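Local coordinates for tapirin (Caldicellulosiruptor kristjanssonii, PDB 6N2B), which binds cellulose and probably helps the cell adhere to it, through a calcium-containing C-terminal domain built on a beta-helix, at residues A[220-226]-A[526-531]; A[242-248]-A[264-270]; A[201-205]-A[542-548]; A[207-212]-A[417-423]. One frame throughout, in Å; residues are numbered along the deposited sequence.

Contact 1. Residues A[220-226]-A[526-531]; sequences KFTVRGG and GIELIY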
# COMPACT_ATOMS: atom_id res chain seq x y z
N LYS A 220 6.15 8.88 9.00
CA LYS A 220 7.45 8.66 8.36
C LYS A 220 7.72 7.16 8.20
O LYS A 220 8.46 6.56 8.99
CB LYS A 220 8.57 9.34 9.14
CG LYS A 220 9.15 10.53 8.44
CD LYS A 220 10.19 10.09 7.39
CE LYS A 220 10.88 11.28 6.71
NZ LYS A 220 10.22 11.69 5.43
N PHE A 221 7.11 6.55 7.21
CA PHE A 221 7.28 5.12 6.97
C PHE A 221 7.45 4.95 5.48
O PHE A 221 6.57 5.34 4.70
CB PHE A 221 6.08 4.32 7.49
CG PHE A 221 6.27 2.81 7.44
CD1 PHE A 221 5.90 2.08 6.32
CD2 PHE A 221 6.76 2.12 8.55
CE1 PHE A 221 6.04 0.69 6.29
CE2 PHE A 221 6.91 0.73 8.51
CZ PHE A 221 6.55 0.02 7.38
N THR A 222 8.59 4.42 5.08
CA THR A 222 8.86 4.13 3.69
C THR A 222 8.97 2.63 3.53
O THR A 222 9.71 1.98 4.28
CB THR A 222 10.15 4.80 3.22
OG1 THR A 222 10.04 6.22 3.32
CG2 THR A 222 10.43 4.39 1.80
N VAL A 223 8.24 2.07 2.58
CA VAL A 223 8.48 0.72 2.12
C VAL A 223 9.03 0.80 0.70
O VAL A 223 8.48 1.50 -0.16
CB VAL A 223 7.23 -0.16 2.23
CG1 VAL A 223 6.02 0.54 1.68
CG2 VAL A 223 7.47 -1.46 1.49
N ARG A 224 10.14 0.12 0.47
CA ARG A 224 10.90 0.18 -0.77
C ARG A 224 10.99 -1.24 -1.32
O ARG A 224 11.74 -2.07 -0.79
CB ARG A 224 12.27 0.80 -0.53
CG ARG A 224 13.23 0.73 -1.70
CD ARG A 224 14.63 1.26 -1.30
NE ARG A 224 14.57 2.63 -0.80
CZ ARG A 224 14.78 3.70 -1.56
NH1 ARG A 224 15.08 3.54 -2.84
NH2 ARG A 224 14.70 4.93 -1.04
N GLY A 225 10.22 -1.51 -2.38
CA GLY A 225 10.16 -2.83 -2.97
C GLY A 225 9.10 -3.67 -2.32
O GLY A 225 8.41 -3.27 -1.38
N GLY A 226 8.99 -4.89 -2.84
CA GLY A 226 8.02 -5.86 -2.33
C GLY A 226 6.59 -5.39 -2.55
O GLY A 226 6.30 -4.45 -3.29
N GLY A 526 12.04 7.73 11.81
CA GLY A 526 11.26 7.07 10.79
C GLY A 526 11.76 5.66 10.48
O GLY A 526 12.86 5.27 10.84
N ILE A 527 10.90 4.88 9.83
CA ILE A 527 11.24 3.54 9.38
C ILE A 527 11.50 3.59 7.88
O ILE A 527 10.72 4.19 7.13
CB ILE A 527 10.11 2.55 9.69
CG1 ILE A 527 9.62 2.72 11.12
CG2 ILE A 527 10.56 1.12 9.40
CD1 ILE A 527 10.43 2.04 12.13
N GLU A 528 12.57 2.96 7.44
CA GLU A 528 12.81 2.69 6.03
C GLU A 528 12.85 1.18 5.93
O GLU A 528 13.87 0.56 6.27
CB GLU A 528 14.12 3.34 5.58
CG GLU A 528 14.73 2.78 4.28
CD GLU A 528 14.37 3.61 3.06
OE1 GLU A 528 14.05 4.82 3.24
OE2 GLU A 528 14.40 3.05 1.94
N LEU A 529 11.74 0.57 5.51
CA LEU A 529 11.65 -0.88 5.36
C LEU A 529 11.98 -1.26 3.91
O LEU A 529 11.19 -0.99 3.00
CB LEU A 529 10.26 -1.38 5.73
CG LEU A 529 9.93 -2.83 5.34
CD1 LEU A 529 10.83 -3.77 6.09
CD2 LEU A 529 8.50 -3.18 5.64
N ILE A 530 13.13 -1.88 3.71
CA ILE A 530 13.57 -2.27 2.37
C ILE A 530 13.27 -3.75 2.19
O ILE A 530 13.88 -4.60 2.84
CB ILE A 530 15.07 -1.99 2.17
CG1 ILE A 530 15.42 -0.56 2.57
CG2 ILE A 530 15.48 -2.27 0.73
CD1 ILE A 530 16.80 -0.14 2.10
N TYR A 531 12.34 -4.08 1.29
CA TYR A 531 11.97 -5.48 1.10
C TYR A 531 13.18 -6.29 0.63
O TYR A 531 13.93 -5.88 -0.26
CB TYR A 531 10.81 -5.59 0.11
CG TYR A 531 10.59 -7.00 -0.43
CD1 TYR A 531 9.91 -7.95 0.33
CD2 TYR A 531 11.07 -7.37 -1.69
CE1 TYR A 531 9.72 -9.23 -0.16
CE2 TYR A 531 10.88 -8.63 -2.18
CZ TYR A 531 10.21 -9.57 -1.42
OH TYR A 531 10.02 -10.85 -1.91
O HOH W 1 13.69 -3.57 -1.94

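Contact 2. Residues A[242-248]-A[264-270]; sequences AIGVNNL and IEIKEIM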
# COMPACT_ATOMS: atom_id res chain seq x y z
N ALA A 242 5.74 4.65 -0.55
CA ALA A 242 5.97 3.34 -1.16
C ALA A 242 6.79 3.57 -2.43
O ALA A 242 6.28 4.13 -3.41
CB ALA A 242 4.63 2.67 -1.46
N ILE A 243 8.05 3.17 -2.41
CA ILE A 243 8.94 3.39 -3.55
C ILE A 243 9.22 2.05 -4.22
O ILE A 243 9.84 1.17 -3.61
CB ILE A 243 10.25 4.07 -3.14
CG1 ILE A 243 9.97 5.37 -2.39
CG2 ILE A 243 11.11 4.34 -4.35
CD1 ILE A 243 11.22 5.97 -1.78
N GLY A 244 8.80 1.91 -5.47
CA GLY A 244 8.98 0.64 -6.16
C GLY A 244 8.17 -0.53 -5.63
O GLY A 244 8.59 -1.68 -5.79
N VAL A 245 7.01 -0.27 -5.00
CA VAL A 245 6.14 -1.35 -4.54
C VAL A 245 5.46 -2.00 -5.74
O VAL A 245 4.92 -1.32 -6.63
CB VAL A 245 5.11 -0.81 -3.54
CG1 VAL A 245 3.93 -1.78 -3.40
CG2 VAL A 245 5.75 -0.59 -2.18
N ASN A 246 5.46 -3.33 -5.77
CA ASN A 246 4.84 -4.04 -6.88
C ASN A 246 3.31 -4.06 -6.76
O ASN A 246 2.60 -3.64 -7.67
CB ASN A 246 5.39 -5.46 -6.95
CG ASN A 246 6.81 -5.50 -7.49
OD1 ASN A 246 7.17 -4.71 -8.37
ND2 ASN A 246 7.63 -6.40 -6.96
N ASN A 247 2.79 -4.56 -5.65
CA ASN A 247 1.35 -4.56 -5.46
C ASN A 247 1.00 -3.98 -4.09
O ASN A 247 1.78 -4.08 -3.13
CB ASN A 247 0.75 -5.98 -5.61
CG ASN A 247 1.29 -6.72 -6.86
OD1 ASN A 247 0.94 -6.37 -7.99
ND2 ASN A 247 2.11 -7.74 -6.64
N LEU A 248 -0.18 -3.36 -4.01
CA LEU A 248 -0.79 -2.97 -2.74
C LEU A 248 -2.21 -3.51 -2.78
O LEU A 248 -3.06 -2.92 -3.45
CB LEU A 248 -0.79 -1.46 -2.54
CG LEU A 248 -1.20 -0.89 -1.17
CD1 LEU A 248 -0.80 0.55 -1.09
CD2 LEU A 248 -2.70 -0.99 -0.88
N ILE A 264 3.33 7.47 -3.35
CA ILE A 264 3.08 6.04 -3.54
C ILE A 264 3.34 5.65 -4.99
O ILE A 264 2.79 6.25 -5.92
CB ILE A 264 1.65 5.67 -3.12
CG1 ILE A 264 1.52 5.76 -1.60
CG2 ILE A 264 1.32 4.28 -3.52
CD1 ILE A 264 0.08 5.90 -1.14
N GLU A 265 4.19 4.64 -5.19
CA GLU A 265 4.49 4.08 -6.51
C GLU A 265 4.05 2.63 -6.56
O GLU A 265 4.58 1.80 -5.82
CB GLU A 265 5.97 4.17 -6.84
CG GLU A 265 6.42 5.55 -7.20
CD GLU A 265 7.90 5.71 -7.02
OE1 GLU A 265 8.65 4.72 -7.27
OE2 GLU A 265 8.32 6.82 -6.63
N ILE A 266 3.12 2.31 -7.45
CA ILE A 266 2.64 0.96 -7.62
C ILE A 266 2.98 0.49 -9.02
O ILE A 266 2.49 1.06 -10.01
CB ILE A 266 1.13 0.86 -7.36
CG1 ILE A 266 0.80 1.42 -5.98
CG2 ILE A 266 0.72 -0.60 -7.46
CD1 ILE A 266 1.21 0.50 -4.82
N LYS A 267 3.80 -0.55 -9.12
CA LYS A 267 4.29 -0.99 -10.43
C LYS A 267 3.29 -1.87 -11.14
O LYS A 267 3.25 -1.86 -12.37
CB LYS A 267 5.60 -1.73 -10.27
CG LYS A 267 6.73 -0.79 -9.94
CD LYS A 267 7.89 -1.54 -9.36
CE LYS A 267 8.60 -2.36 -10.42
NZ LYS A 267 9.33 -3.48 -9.76
N GLU A 268 2.49 -2.63 -10.41
CA GLU A 268 1.52 -3.52 -11.03
C GLU A 268 0.15 -3.16 -10.51
O GLU A 268 -0.43 -2.15 -10.95
CB GLU A 268 1.93 -4.99 -10.81
CG GLU A 268 3.22 -5.41 -11.58
CD GLU A 268 3.19 -5.05 -13.08
OE1 GLU A 268 2.08 -4.98 -13.68
OE2 GLU A 268 4.29 -4.84 -13.67
N ILE A 269 -0.42 -3.91 -9.57
CA ILE A 269 -1.83 -3.77 -9.20
C ILE A 269 -1.97 -3.13 -7.83
O ILE A 269 -1.35 -3.58 -6.85
CB ILE A 269 -2.54 -5.13 -9.24
CG1 ILE A 269 -2.70 -5.61 -10.68
CG2 ILE A 269 -3.89 -5.04 -8.52
CD1 ILE A 269 -2.43 -7.09 -10.90
N MET A 270 -2.80 -2.09 -7.76
CA MET A 270 -3.34 -1.58 -6.51
C MET A 270 -4.81 -1.98 -6.45
O MET A 270 -5.64 -1.41 -7.17
CB MET A 270 -3.17 -0.07 -6.39
CG MET A 270 -3.60 0.51 -5.07
SD MET A 270 -3.26 2.29 -5.07
CE MET A 270 -3.26 2.61 -3.32
O HOH W 2 10.58 -3.40 -7.38

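Contact 3. Residues A[201-205]-A[542-548]; sequences WNDLF and ITSTLNY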
# COMPACT_ATOMS: atom_id res chain seq x y z
N TRP A 201 1.53 -11.70 -7.01
CA TRP A 201 0.75 -11.03 -5.98
C TRP A 201 0.08 -11.99 -4.99
O TRP A 201 -0.36 -11.55 -3.93
CB TRP A 201 -0.33 -10.10 -6.58
CG TRP A 201 -1.36 -10.76 -7.44
CD1 TRP A 201 -1.42 -10.73 -8.80
CD2 TRP A 201 -2.48 -11.55 -7.01
NE1 TRP A 201 -2.50 -11.46 -9.25
CE2 TRP A 201 -3.17 -11.97 -8.16
CE3 TRP A 201 -2.97 -11.95 -5.75
CZ2 TRP A 201 -4.31 -12.78 -8.10
CZ3 TRP A 201 -4.10 -12.74 -5.70
CH2 TRP A 201 -4.76 -13.15 -6.87
N ASN A 202 0.01 -13.29 -5.29
CA ASN A 202 -0.60 -14.20 -4.33
C ASN A 202 0.44 -14.96 -3.49
O ASN A 202 0.06 -15.86 -2.73
CB ASN A 202 -1.58 -15.15 -5.03
CG ASN A 202 -0.90 -16.17 -5.94
OD1 ASN A 202 0.32 -16.34 -5.93
ND2 ASN A 202 -1.72 -16.87 -6.71
N ASP A 203 1.71 -14.58 -3.57
CA ASP A 203 2.79 -15.22 -2.83
C ASP A 203 3.09 -14.45 -1.56
O ASP A 203 3.48 -13.28 -1.62
CB ASP A 203 4.04 -15.28 -3.71
CG ASP A 203 5.17 -16.05 -3.07
OD1 ASP A 203 4.92 -16.84 -2.14
OD2 ASP A 203 6.32 -15.85 -3.52
N LEU A 204 2.96 -15.11 -0.41
CA LEU A 204 3.19 -14.44 0.86
C LEU A 204 4.60 -13.87 0.95
O LEU A 204 4.81 -12.80 1.54
CB LEU A 204 2.94 -15.41 2.02
CG LEU A 204 3.41 -15.05 3.44
CD1 LEU A 204 2.44 -14.12 4.16
CD2 LEU A 204 3.58 -16.32 4.22
N PHE A 205 5.58 -14.55 0.37
CA PHE A 205 6.97 -14.11 0.50
C PHE A 205 7.34 -12.99 -0.45
O PHE A 205 8.50 -12.55 -0.45
CB PHE A 205 7.89 -15.32 0.32
CG PHE A 205 7.66 -16.37 1.36
CD1 PHE A 205 8.13 -16.19 2.65
CD2 PHE A 205 6.88 -17.48 1.09
CE1 PHE A 205 7.88 -17.13 3.64
CE2 PHE A 205 6.61 -18.40 2.07
CZ PHE A 205 7.12 -18.23 3.35
N ILE A 542 8.83 -19.86 8.51
CA ILE A 542 7.55 -19.16 8.45
C ILE A 542 6.46 -20.09 7.91
O ILE A 542 5.33 -20.09 8.43
CB ILE A 542 7.68 -17.89 7.58
CG1 ILE A 542 8.65 -16.89 8.23
CG2 ILE A 542 6.29 -17.25 7.30
CD1 ILE A 542 9.06 -15.76 7.33
N THR A 543 6.76 -20.84 6.86
CA THR A 543 5.78 -21.77 6.32
C THR A 543 5.33 -22.75 7.39
O THR A 543 4.14 -23.01 7.56
CB THR A 543 6.35 -22.52 5.10
OG1 THR A 543 6.70 -21.59 4.07
CG2 THR A 543 5.33 -23.47 4.54
N SER A 544 6.29 -23.28 8.15
CA SER A 544 5.96 -24.19 9.23
C SER A 544 5.13 -23.49 10.31
O SER A 544 4.09 -23.99 10.72
CB SER A 544 7.25 -24.77 9.81
OG SER A 544 7.05 -25.24 11.12
N THR A 545 5.56 -22.30 10.73
CA THR A 545 4.91 -21.60 11.85
C THR A 545 3.45 -21.24 11.53
O THR A 545 2.55 -21.42 12.36
CB THR A 545 5.72 -20.35 12.19
OG1 THR A 545 6.95 -20.75 12.79
CG2 THR A 545 4.98 -19.45 13.13
N LEU A 546 3.20 -20.70 10.34
CA LEU A 546 1.86 -20.29 9.95
C LEU A 546 1.05 -21.40 9.29
O LEU A 546 -0.12 -21.16 8.95
CB LEU A 546 1.91 -19.10 8.98
CG LEU A 546 2.68 -17.87 9.43
CD1 LEU A 546 2.69 -16.81 8.31
CD2 LEU A 546 2.09 -17.33 10.75
N ASN A 547 1.64 -22.58 9.07
CA ASN A 547 0.98 -23.66 8.35
C ASN A 547 0.50 -23.13 7.00
O ASN A 547 -0.69 -23.12 6.68
CB ASN A 547 -0.15 -24.26 9.19
CG ASN A 547 -0.60 -25.63 8.70
OD1 ASN A 547 0.06 -26.27 7.88
ND2 ASN A 547 -1.74 -26.09 9.21
N TYR A 548 1.47 -22.63 6.25
CA TYR A 548 1.23 -21.87 5.03
C TYR A 548 1.33 -22.80 3.84
O TYR A 548 2.27 -23.59 3.76
CB TYR A 548 2.25 -20.74 4.88
CG TYR A 548 2.05 -19.95 3.61
CD1 TYR A 548 0.86 -19.26 3.36
CD2 TYR A 548 3.05 -19.90 2.64
CE1 TYR A 548 0.69 -18.54 2.19
CE2 TYR A 548 2.89 -19.18 1.47
CZ TYR A 548 1.71 -18.51 1.25
OH TYR A 548 1.54 -17.80 0.08
O HOH W 3 -1.07 -16.64 -0.75

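Contact 4. Residues A[207-212]-A[417-423]; sequences YAVYSR and FDSRMSV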
# COMPACT_ATOMS: atom_id res chain seq x y z
N TYR A 207 5.70 -10.12 -0.05
CA TYR A 207 5.24 -8.93 0.65
C TYR A 207 6.32 -8.35 1.56
O TYR A 207 7.02 -9.08 2.27
CB TYR A 207 3.95 -9.24 1.41
CG TYR A 207 2.85 -9.32 0.38
CD1 TYR A 207 2.64 -10.47 -0.38
CD2 TYR A 207 2.07 -8.20 0.09
CE1 TYR A 207 1.67 -10.53 -1.36
CE2 TYR A 207 1.09 -8.24 -0.89
CZ TYR A 207 0.90 -9.40 -1.62
OH TYR A 207 -0.07 -9.41 -2.59
N ALA A 208 6.50 -7.02 1.45
CA ALA A 208 7.25 -6.30 2.46
C ALA A 208 6.41 -6.14 3.72
O ALA A 208 6.92 -6.27 4.85
CB ALA A 208 7.69 -4.94 1.91
N VAL A 209 5.12 -5.90 3.55
CA VAL A 209 4.18 -5.84 4.66
C VAL A 209 3.02 -6.78 4.32
O VAL A 209 2.29 -6.54 3.35
CB VAL A 209 3.67 -4.41 4.92
CG1 VAL A 209 2.70 -4.39 6.09
CG2 VAL A 209 4.81 -3.49 5.19
N TYR A 210 2.86 -7.83 5.10
CA TYR A 210 1.68 -8.69 5.02
C TYR A 210 0.94 -8.55 6.33
O TYR A 210 1.45 -8.96 7.38
CB TYR A 210 2.07 -10.14 4.75
CG TYR A 210 0.88 -11.04 4.50
CD1 TYR A 210 0.17 -11.60 5.56
CD2 TYR A 210 0.47 -11.33 3.20
CE1 TYR A 210 -0.91 -12.42 5.33
CE2 TYR A 210 -0.62 -12.15 2.96
CZ TYR A 210 -1.31 -12.69 4.03
OH TYR A 210 -2.39 -13.53 3.80
N SER A 211 -0.25 -7.98 6.29
CA SER A 211 -1.05 -7.77 7.49
C SER A 211 -2.35 -8.56 7.36
O SER A 211 -3.18 -8.25 6.49
CB SER A 211 -1.33 -6.29 7.72
OG SER A 211 -0.17 -5.63 8.18
N ARG A 212 -2.52 -9.58 8.21
CA ARG A 212 -3.76 -10.35 8.21
C ARG A 212 -4.93 -9.48 8.64
O ARG A 212 -6.03 -9.57 8.08
CB ARG A 212 -3.61 -11.57 9.12
CG ARG A 212 -4.84 -12.45 9.19
CD ARG A 212 -4.50 -13.85 9.67
NE ARG A 212 -5.03 -14.09 11.01
CZ ARG A 212 -6.31 -14.34 11.29
NH1 ARG A 212 -7.22 -14.41 10.31
NH2 ARG A 212 -6.68 -14.53 12.55
N PHE A 417 -7.11 -15.07 0.84
CA PHE A 417 -5.76 -14.99 1.40
C PHE A 417 -5.66 -15.74 2.72
O PHE A 417 -4.68 -16.45 2.96
CB PHE A 417 -5.35 -13.52 1.60
CG PHE A 417 -4.87 -12.84 0.35
CD1 PHE A 417 -5.77 -12.19 -0.49
CD2 PHE A 417 -3.53 -12.83 0.01
CE1 PHE A 417 -5.34 -11.55 -1.65
CE2 PHE A 417 -3.09 -12.20 -1.15
CZ PHE A 417 -4.00 -11.56 -1.97
N ASP A 418 -6.67 -15.60 3.57
CA ASP A 418 -6.63 -16.25 4.88
C ASP A 418 -6.60 -17.76 4.76
O ASP A 418 -6.03 -18.43 5.62
CB ASP A 418 -7.83 -15.82 5.70
CG ASP A 418 -7.49 -14.77 6.69
OD1 ASP A 418 -6.51 -14.99 7.44
OD2 ASP A 418 -8.18 -13.72 6.72
N SER A 419 -7.22 -18.30 3.71
CA SER A 419 -7.31 -19.74 3.55
C SER A 419 -5.95 -20.39 3.37
O SER A 419 -5.83 -21.61 3.55
CB SER A 419 -8.22 -20.07 2.37
OG SER A 419 -7.60 -19.72 1.15
N ARG A 420 -4.92 -19.62 3.03
CA ARG A 420 -3.62 -20.20 2.73
C ARG A 420 -2.80 -20.54 3.97
O ARG A 420 -1.73 -21.16 3.84
CB ARG A 420 -2.83 -19.25 1.83
CG ARG A 420 -3.62 -18.72 0.67
CD ARG A 420 -4.27 -19.84 -0.12
NE ARG A 420 -3.31 -20.79 -0.67
CZ ARG A 420 -3.66 -21.92 -1.29
NH1 ARG A 420 -2.74 -22.74 -1.77
NH2 ARG A 420 -4.95 -22.23 -1.44
N MET A 421 -3.26 -20.16 5.17
CA MET A 421 -2.50 -20.38 6.39
C MET A 421 -3.47 -20.72 7.51
O MET A 421 -4.68 -20.50 7.40
CB MET A 421 -1.67 -19.15 6.78
CG MET A 421 -2.50 -17.94 7.19
SD MET A 421 -1.56 -16.39 7.36
CE MET A 421 -0.73 -16.31 5.76
N SER A 422 -2.91 -21.24 8.60
CA SER A 422 -3.67 -21.55 9.81
C SER A 422 -2.89 -20.97 10.98
O SER A 422 -1.90 -21.55 11.42
CB SER A 422 -3.90 -23.05 9.97
OG SER A 422 -4.27 -23.63 8.72
N VAL A 423 -3.33 -19.82 11.48
CA VAL A 423 -2.63 -19.17 12.58
C VAL A 423 -2.99 -19.89 13.88
O VAL A 423 -4.17 -20.06 14.19
CB VAL A 423 -2.97 -17.68 12.66
CG1 VAL A 423 -2.37 -17.05 13.90
CG2 VAL A 423 -2.45 -16.96 11.41
O HOH W 4 -2.16 -15.88 1.70
O HOH W 5 -6.23 -11.46 5.91

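Contact 1. Residues A[220-226]-A[526-531]
Arg-224 and Glu-528 form a salt bridge on one face of two parallel strands, NE giving its hydrogen to OE2 over 2.8 Å. The bond is nearly straight (166° at the hydrogen), stays in the guanidinium plane and meets OE2 almost end-on to its C-O bond; the two flat groups are turned only 26° apart. Arg-224 runs extended as far as CD and bends at chi3 (-57°), which swings NE round to the carboxylate. Glu-528 bends at chi2 instead, leaning over the neighbouring strand until OE1 lies 3.9 Å from Thr-222 CB. With an alanine at Glu-528, Arg-224 would probably lose its charged mate and its guanidinium would be free to turn. On the other face the Phe-221 ring leans across to Ile-527, CD2 lying 3.6 Å from CB, while CZ reaches Leu-529 CD2 at 4.1 Å. Beyond the strand end, Gly-226 CA sits over one face of the Tyr-531 ring, 3.7 Å from its centroid, and the Tyr-531 hydroxyl bonds to Phe-205 O. Five backbone hydrogen bonds lock the register, from Ile-527 N on Lys-220 O to Tyr-531 N on Arg-224 O. Strand 221-224 continues this parallel ladder to strand 240-250, and strand 526-531 to strand 504-508; Ile-520 and Ile-522 of strand 520-522 pack against Phe-221 and Ile-527.

Contact 2. Residues A[242-248]-A[264-270]
Ala-242 O accepts the N-H of Glu-265 at 2.8 Å, one of the backbone hydrogen bonds that tie two successive coils of the beta-helix together. Lys-267 N on Val-245 O and Glu-268 N on Asn-246 O carry the pairing round the corner, and Leu-248 N on Ile-269 O resumes it on the next face. Between Ala-242 and Val-245 the register slips by one residue, a beta bulge; here Val-245 N makes just a weak bond to Glu-265 O. Side chains supply further polar links. Asn-247 OD1 receives Ile-269 N at 3.2 Å in the carbonyl plane, on a lone pair, and the bond is straight (167°). Lys-267 lies alongside Asn-246, and a bend at chi3 (72°) brings its NZ to 2.8 Å from OD1, again in the amide plane; a water joins the same NZ to Gly-244 O. Glu-265 OE1 takes a weak bond from Gly-244 N. The apolar contacts belong to the inward row: Ile-266 CD1 touches both Leu-248 CB at 3.6 Å and Val-245 CG1 at 3.8 Å, and Leu-248 CD1 touches Met-270 CE. Strands 221-224 and 227-230 flank residues 242-248 on the preceding coil, where Val-245 packs on Val-223 and Ile-228, while Phe-408 and Ile-412 of helix 408-413 lie against Ile-269.

Contact 3. Residues A[201-205]-A[542-548]
Leu-204 pushes its CD2 methyl squarely onto the Tyr-548 ring, 3.8 Å from the centroid and only 5° off the ring normal, a CH-pi contact over the centre of the face. Chi1 of 166° sets CG of Leu-204 opposite its backbone N and sends the branch along the ring, while CB stays back near the phenol end, 3.4 Å from Tyr-548 CZ. The same methyl also lies over the rim of one face of the Phe-205 ring. It therefore fills the corner between two aromatic planes inclined at 78°, which touch through Phe-205 CE2 and Tyr-548 CE2 at 3.8 Å. Ile-542 CG2 and Leu-546 CD1, from the helix, close in on Leu-204 CD2, each at 4.2 Å. Phe-205 pokes its ring end at the same helix: CE1 rests against Ile-542 CG2 at 4.0 Å, and Thr-543 OG1, itself bonded to Glu-539 O, lies at the ring edge by CZ. The one hydrogen bond between the segments runs from Leu-204 N to Tyr-548 OH, 3.1 Å long. Replacing Tyr-548 by an alanine would probably leave Leu-204 N without this acceptor and open a gap beneath the leucine methyl. Asp-203 OD2 makes a salt bridge with Arg-533. The helix closes with a Schellman motif: Asn-547 takes positive phi, and Tyr-548 N bonds back to Thr-543 O, a helix ending that turns the chain and presents the tyrosine to the loop leading into strand 207-211.

Contact 4. Residues A[207-212]-A[417-423]
Tyr-210, on an early strand of the beta-helix, points its phenol into the bend of residues 417-423, a short 3-10 turn and loop following helix 408-413. This is the close-packed half. The Tyr-210 hydroxyl oxygen lies 3.7 Å from Phe-417 CB, and the edge of its ring faces Phe-417 CD2. Met-421 runs head-on toward Tyr-210 and brings CE to 3.9 Å from Tyr-210 CE1; its chain, bent at chi3 (53°), curls the methyl back to the ring. Tyr-229 stacks with both Tyr-210 and Phe-417, joining the two rings into one buried aromatic cluster. A water inside this half links Tyr-210 OH to Phe-417 O. The other half is looser and partly exposed. There Val-423 CG2 rests 3.9 Å from Arg-212 NE, and a second water spans from Arg-212 O to Asp-418 OD2, the latter bond weak. Arg-212 and Asp-418 form a salt bridge whose flat groups stand 76° apart, far from the coplanar pairing of two matched edges. A single nitrogen makes the bond: Arg-212 NH1 meets Asp-418 OD1 at 3.0 Å, approaching from above the carboxylate plane, 45° out of it.

Contacts 1 and 2 are neighbouring rungs of the parallel beta-helix, centres 12 Å apart, joined where strand 221-224 pairs with strand 240-250. Contact 4 joins beta-helix strand 207-211 to the loop after helix 408-413, and contact 3 the loop before that strand to helix 536-546; their centres are about 7 Å apart, and Ser-422 N bonds to Leu-546 O between them. Along the chain, contact 3 encloses the other three, contact 2 is nested within both contacts 1 and 4, and contacts 1 and 4 interlock. The Tyr-531 to Phe-205 bond ties contact 1 to contact 3. Both chain ends and the returning loop thus gather beside the early beta-helix strands, away from the calcium site.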